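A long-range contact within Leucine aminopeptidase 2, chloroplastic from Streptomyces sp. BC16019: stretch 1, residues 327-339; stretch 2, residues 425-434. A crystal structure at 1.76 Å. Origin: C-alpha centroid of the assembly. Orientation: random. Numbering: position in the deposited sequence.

Stretch 1, residues 327-339: DVVRHLDGTTTEI
Stretch 2 425-434: RSAVADRVNC

How do the two backbones run? Stretch 1 is a hairpin: strands 328-330 and 336-338 are joined through a type I turn from His331 to Gly334, where Gly334 sits at phi/psi 85/-8, angles at which a CB would jam against the preceding carbonyl. Stretch 2 is mostly loop, bent at Ala427, Val428, Asp430 and Asn433, with a short, weakly bonded strand around Arg431 and Val432 parallel to the second strand. CA atoms of Thr336 and Asp430, Thr337 and Arg431, and Glu338 and Val432 lie 5.1, 5.0 and 4.8 Å apart; the last pair is the sound bridge. Glu338 N donates to Arg431 O at 2.8 Å, almost straight, and Asn433 N to Glu338 O at 3.2 Å; Arg431 N to Thr336 O, 3.3 Å, is weak.

What fastens the end near Asp430? Asp430 (chi1 m) and Thr336 (p) exchange bonds: Thr336 N donates to Asp430 OD2 at 3.0 Å, and Asp430 N to Thr336 OG1 at 2.9 Å.

How does Arg431 reach the hairpin? Its chi angles p, t, p and 72° fold the buried chain back, so NH1 and NH2 both donate to Thr335 OG1, at 3.0 and 3.1 Å. Threonine suits this place: Thr335 OG1 (chi1 p) also donates to Asp333 OD1 at 2.7 Å. Arg431 NH1 bonds weakly to Thr337 OG1 (chi1 m), 3.4 Å; Thr337 OG1 and His331 NE2 hydrogen-bond at 2.8 Å.

What lies on the face shared by Glu338 and Val432 (chi1 m)? Glu338, extended (t, t), accepts at OE1 from Ser426 OG, 2.7 Å. Ser426 OG (chi1 t) accepts from Val428 N and Ala429 N, at 3.0 and 2.9 Å, bracing the loop. Small Ala429 fits closely, its CB 3.6 Å from Glu338 N. Asn433 (chi1 p) lays OD1 3.5 Å from Ile339 CA. The stretches bury 603 Å² between them, both sides summed.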

# COMPACT_ATOMS: atom_id res chain seq x y z
N ASP A 327 8.79 24.88 -3.79
CA ASP A 327 8.94 26.08 -4.61
C ASP A 327 7.78 27.04 -4.38
O ASP A 327 6.69 26.62 -3.97
CB ASP A 327 9.04 25.75 -6.09
CG ASP A 327 10.41 25.20 -6.48
OD1 ASP A 327 11.33 25.17 -5.62
OD2 ASP A 327 10.56 24.82 -7.66
N VAL A 328 8.05 28.31 -4.61
CA VAL A 328 7.04 29.34 -4.47
C VAL A 328 6.89 30.04 -5.81
O VAL A 328 7.89 30.46 -6.42
CB VAL A 328 7.38 30.32 -3.31
CG1 VAL A 328 6.45 31.53 -3.32
CG2 VAL A 328 7.29 29.60 -1.98
N VAL A 329 5.64 30.15 -6.26
CA VAL A 329 5.28 30.86 -7.47
C VAL A 329 4.76 32.25 -7.09
O VAL A 329 3.84 32.36 -6.27
CB VAL A 329 4.22 30.10 -8.29
CG1 VAL A 329 3.72 30.93 -9.46
CG2 VAL A 329 4.78 28.76 -8.76
N ARG A 330 5.34 33.29 -7.68
CA ARG A 330 4.83 34.66 -7.56
C ARG A 330 3.96 34.96 -8.78
O ARG A 330 4.47 35.04 -9.91
CB ARG A 330 6.00 35.65 -7.45
CG ARG A 330 5.63 37.14 -7.51
CD ARG A 330 5.54 37.84 -6.18
NE ARG A 330 6.64 37.54 -5.25
CZ ARG A 330 6.69 37.97 -3.99
NH1 ARG A 330 5.73 38.76 -3.50
NH2 ARG A 330 7.71 37.61 -3.20
N HIS A 331 2.67 35.15 -8.54
CA HIS A 331 1.69 35.26 -9.61
C HIS A 331 1.61 36.67 -10.19
O HIS A 331 2.22 37.62 -9.66
CB HIS A 331 0.30 34.83 -9.10
CG HIS A 331 0.22 33.37 -8.76
ND1 HIS A 331 0.13 32.39 -9.72
CD2 HIS A 331 0.20 32.74 -7.57
CE1 HIS A 331 0.07 31.21 -9.13
NE2 HIS A 331 0.11 31.39 -7.83
N LEU A 332 0.84 36.79 -11.27
CA LEU A 332 0.61 38.07 -11.98
C LEU A 332 0.00 39.18 -11.10
O LEU A 332 0.24 40.37 -11.37
CB LEU A 332 -0.29 37.80 -13.20
CG LEU A 332 -0.63 38.95 -14.16
CD1 LEU A 332 0.63 39.52 -14.76
CD2 LEU A 332 -1.54 38.43 -15.27
N ASP A 333 -0.77 38.81 -10.07
CA ASP A 333 -1.34 39.77 -9.12
C ASP A 333 -0.43 40.07 -7.91
O ASP A 333 -0.85 40.77 -6.99
CB ASP A 333 -2.73 39.33 -8.63
CG ASP A 333 -2.71 38.06 -7.77
OD1 ASP A 333 -1.65 37.44 -7.58
OD2 ASP A 333 -3.80 37.67 -7.31
N GLY A 334 0.80 39.55 -7.93
CA GLY A 334 1.75 39.75 -6.84
C GLY A 334 1.65 38.79 -5.67
O GLY A 334 2.52 38.80 -4.79
N THR A 335 0.61 37.95 -5.63
CA THR A 335 0.44 36.99 -4.53
C THR A 335 1.25 35.73 -4.81
O THR A 335 1.67 35.48 -5.93
CB THR A 335 -1.03 36.62 -4.27
OG1 THR A 335 -1.58 35.86 -5.36
CG2 THR A 335 -1.86 37.85 -4.04
N THR A 336 1.45 34.93 -3.76
CA THR A 336 2.37 33.80 -3.83
C THR A 336 1.69 32.48 -3.49
O THR A 336 0.81 32.42 -2.62
CB THR A 336 3.59 33.99 -2.91
OG1 THR A 336 3.15 34.18 -1.56
CG2 THR A 336 4.40 35.18 -3.36
N THR A 337 2.13 31.43 -4.16
CA THR A 337 1.66 30.07 -3.89
C THR A 337 2.84 29.15 -3.64
O THR A 337 3.79 29.13 -4.42
CB THR A 337 0.86 29.51 -5.08
OG1 THR A 337 -0.29 30.33 -5.31
CG2 THR A 337 0.42 28.07 -4.86
N GLU A 338 2.74 28.38 -2.56
CA GLU A 338 3.69 27.34 -2.23
C GLU A 338 3.25 26.02 -2.86
O GLU A 338 2.10 25.60 -2.66
CB GLU A 338 3.78 27.16 -0.72
CG GLU A 338 4.82 26.14 -0.29
CD GLU A 338 4.82 25.83 1.20
OE1 GLU A 338 3.83 26.14 1.91
OE2 GLU A 338 5.82 25.24 1.65
N ILE A 339 4.15 25.38 -3.60
CA ILE A 339 3.89 24.09 -4.24
C ILE A 339 4.12 22.98 -3.22
O ILE A 339 5.26 22.58 -2.95
CB ILE A 339 4.77 23.86 -5.50
CG1 ILE A 339 4.63 25.02 -6.49
CG2 ILE A 339 4.41 22.52 -6.17
CD1 ILE A 339 3.22 25.31 -6.98
N ARG A 425 -4.00 27.73 3.91
CA ARG A 425 -2.92 28.43 4.63
C ARG A 425 -1.56 27.77 4.39
O ARG A 425 -1.47 26.55 4.35
CB ARG A 425 -3.20 28.49 6.14
CG ARG A 425 -4.36 29.39 6.49
CD ARG A 425 -4.76 29.22 7.95
NE ARG A 425 -5.94 30.02 8.27
CZ ARG A 425 -6.66 29.92 9.39
NH1 ARG A 425 -6.33 29.06 10.35
NH2 ARG A 425 -7.73 30.70 9.54
N SER A 426 -0.53 28.61 4.23
CA SER A 426 0.86 28.19 4.06
C SER A 426 1.73 28.80 5.16
O SER A 426 1.49 29.92 5.59
CB SER A 426 1.37 28.69 2.71
OG SER A 426 2.76 28.50 2.52
N ALA A 427 2.77 28.08 5.55
CA ALA A 427 3.75 28.61 6.51
C ALA A 427 4.77 29.55 5.85
O ALA A 427 5.55 30.19 6.54
CB ALA A 427 4.48 27.47 7.20
N VAL A 428 4.78 29.62 4.51
CA VAL A 428 5.79 30.36 3.75
C VAL A 428 5.16 31.37 2.79
O VAL A 428 5.60 32.52 2.72
CB VAL A 428 6.69 29.37 2.97
CG1 VAL A 428 7.63 30.08 2.00
CG2 VAL A 428 7.50 28.53 3.96
N ALA A 429 4.16 30.94 2.02
CA ALA A 429 3.54 31.80 1.00
C ALA A 429 2.13 32.25 1.40
O ALA A 429 1.66 31.98 2.52
CB ALA A 429 3.54 31.07 -0.33
N ASP A 430 1.45 32.95 0.48
CA ASP A 430 0.07 33.37 0.74
C ASP A 430 -0.92 32.19 0.80
O ASP A 430 -1.92 32.26 1.51
CB ASP A 430 -0.42 34.39 -0.30
CG ASP A 430 0.37 35.68 -0.28
OD1 ASP A 430 0.93 36.07 0.79
OD2 ASP A 430 0.44 36.31 -1.35
N ARG A 431 -0.62 31.13 0.05
CA ARG A 431 -1.47 29.94 0.03
C ARG A 431 -0.66 28.73 -0.40
O ARG A 431 0.45 28.88 -0.94
CB ARG A 431 -2.61 30.14 -0.97
CG ARG A 431 -2.10 30.36 -2.39
CD ARG A 431 -3.22 30.68 -3.34
NE ARG A 431 -3.71 32.05 -3.29
CZ ARG A 431 -3.08 33.14 -3.74
NH1 ARG A 431 -1.85 33.09 -4.22
NH2 ARG A 431 -3.71 34.30 -3.69
N VAL A 432 -1.25 27.56 -0.19
CA VAL A 432 -0.72 26.30 -0.74
C VAL A 432 -1.57 25.82 -1.91
O VAL A 432 -2.74 26.19 -2.01
CB VAL A 432 -0.67 25.16 0.30
CG1 VAL A 432 0.25 25.53 1.45
CG2 VAL A 432 -2.07 24.76 0.81
N ASN A 433 -0.99 24.98 -2.76
CA ASN A 433 -1.77 24.28 -3.80
C ASN A 433 -2.29 22.93 -3.37
O ASN A 433 -2.98 22.28 -4.17
CB ASN A 433 -1.01 24.19 -5.13
CG ASN A 433 0.06 23.11 -5.14
OD1 ASN A 433 0.65 22.78 -4.11
ND2 ASN A 433 0.31 22.56 -6.32
N CYS A 434 -1.99 22.48 -2.15
CA CYS A 434 -2.47 21.20 -1.64
C CYS A 434 -2.41 21.17 -0.12
O CYS A 434 -1.33 21.41 0.46
CB CYS A 434 -1.64 20.06 -2.20
SG CYS A 434 -2.19 18.40 -1.71
O HOH W 1 2.95 25.38 4.37